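Local coordinates for protein CutA1 (Shewanella, PDB 3AHP) that belongs to the CutA1 divalent-ion tolerance family, assembles as a trimer and is notably stable, and probably has a role in tolerance of divalent metal ions, at the interface of chains A and B. Residues are numbered along the deposited sequence; one frame, centred on the assembly and turned at random. Chains: chain A/B, CutA1.

The interface of chains A and B. Residues chain A 42-44, 53; chain B 20, 23, 27, 35, 37.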
# COMPACT_ATOMS: atom_id res chain seq x y z
N GLU A 42 -2.81 -3.59 -13.14
CA GLU A 42 -2.74 -2.82 -14.37
C GLU A 42 -2.12 -1.45 -14.09
O GLU A 42 -2.57 -0.70 -13.23
CB GLU A 42 -4.13 -2.72 -14.98
CG GLU A 42 -4.16 -2.07 -16.34
CD GLU A 42 -4.67 -2.99 -17.43
OE1 GLU A 42 -3.95 -3.98 -17.74
OE2 GLU A 42 -5.74 -2.70 -18.00
N SER A 43 -0.96 -1.20 -14.68
CA SER A 43 -0.33 0.10 -14.57
C SER A 43 -0.67 0.96 -15.79
O SER A 43 -0.58 0.50 -16.92
CB SER A 43 1.19 -0.03 -14.42
OG SER A 43 1.52 -0.68 -13.20
N ILE A 44 -1.08 2.19 -15.54
CA ILE A 44 -1.44 3.11 -16.62
C ILE A 44 -0.57 4.35 -16.52
O ILE A 44 -0.48 4.96 -15.45
CB ILE A 44 -2.93 3.49 -16.54
CG1 ILE A 44 -3.79 2.23 -16.44
CG2 ILE A 44 -3.35 4.36 -17.71
CD1 ILE A 44 -5.15 2.37 -17.03
N GLN A 53 -0.56 0.68 -21.20
CA GLN A 53 -1.20 -0.26 -20.30
C GLN A 53 -0.35 -1.52 -20.22
O GLN A 53 -0.41 -2.38 -21.10
CB GLN A 53 -2.59 -0.59 -20.84
CG GLN A 53 -3.65 -0.93 -19.79
CD GLN A 53 -5.08 -0.79 -20.34
OE1 GLN A 53 -5.30 -0.75 -21.55
NE2 GLN A 53 -6.05 -0.69 -19.43
N CYS B 20 -10.58 2.44 -14.61
CA CYS B 20 -9.95 2.70 -15.87
C CYS B 20 -10.25 4.09 -16.41
O CYS B 20 -9.37 4.77 -16.93
CB CYS B 20 -10.34 1.65 -16.89
SG CYS B 20 -9.32 1.76 -18.37
N ALA B 23 -8.44 6.50 -13.99
CA ALA B 23 -7.02 6.36 -14.35
C ALA B 23 -6.63 7.10 -15.65
O ALA B 23 -5.69 7.90 -15.65
CB ALA B 23 -6.63 4.88 -14.47
N VAL B 27 -4.17 10.23 -16.11
CA VAL B 27 -2.96 10.14 -16.90
C VAL B 27 -2.95 11.06 -18.11
O VAL B 27 -2.01 11.83 -18.28
CB VAL B 27 -2.50 8.68 -17.18
CG1 VAL B 27 -1.59 8.59 -18.39
CG2 VAL B 27 -1.78 8.13 -15.97
N VAL B 35 -0.68 5.30 -12.67
CA VAL B 35 -1.78 4.82 -11.87
C VAL B 35 -1.92 3.30 -11.97
O VAL B 35 -1.93 2.73 -13.06
CB VAL B 35 -3.13 5.50 -12.27
CG1 VAL B 35 -4.28 4.85 -11.53
CG2 VAL B 35 -3.08 6.98 -11.97
N ILE B 37 -4.14 -0.08 -11.10
CA ILE B 37 -5.42 -0.66 -10.77
C ILE B 37 -5.21 -2.12 -10.45
O ILE B 37 -4.85 -2.90 -11.32
CB ILE B 37 -6.39 -0.59 -11.95
CG1 ILE B 37 -6.54 0.85 -12.47
CG2 ILE B 37 -7.73 -1.25 -11.59
CD1 ILE B 37 -7.29 0.94 -13.82
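A:Glu42 and A:Ile44 on strand 41-46 pair with B:Ile37 and B:Val35 on strand 34-38. The two strands run antiparallel, so a beta-sheet continues from one subunit into the next. The deposited assembly holds three copies, as expected for the trimeric CutA1 family, and this patch is one part of the interface between two of them.

Backbone hydrogen bonds carry the pairing. A:Glu42 N donates to B:Ile37 O at 2.8 Å, and B:Ile37 N returns a bond to A:Glu42 O at 2.7 Å. Two residues along, A:Ile44 N donates to B:Val35 O at 2.7 Å. B:Val35 N completes the second pair with A:Ile44 O at 2.8 Å. A:Ser43 lies between the two bonded residues and directs its side chain away from the helix of chain B. These bonds need no particular side chain, so any side-chain selectivity at this join may come from the packing beside it.

Apolar packing lies on one face of the paired strands, where helix 16-28 of chain B backs the sheet. A:Ile44 is the main side chain here. Its CG1 branch sits beside its own backbone N (chi1 -51°), and the terminal CD1 methyl points towards the helix. That methyl meets B:Ala23 CB and the CD1 tip of B:Ile37 together, the three methyls forming a roughly equal-sided triangle, and the two isoleucine side chains cross obliquely. B:Cys20, one helical turn before B:Ala23, faces the poorly ordered A:Gln53 without a bond. Further along the helix, the CG2 methyl of B:Val27 rests against A:Ile44 O at 3.5 Å. The A:Ile44 CD1 methyl meets the B:Ala23 CB methyl at 3.9 Å.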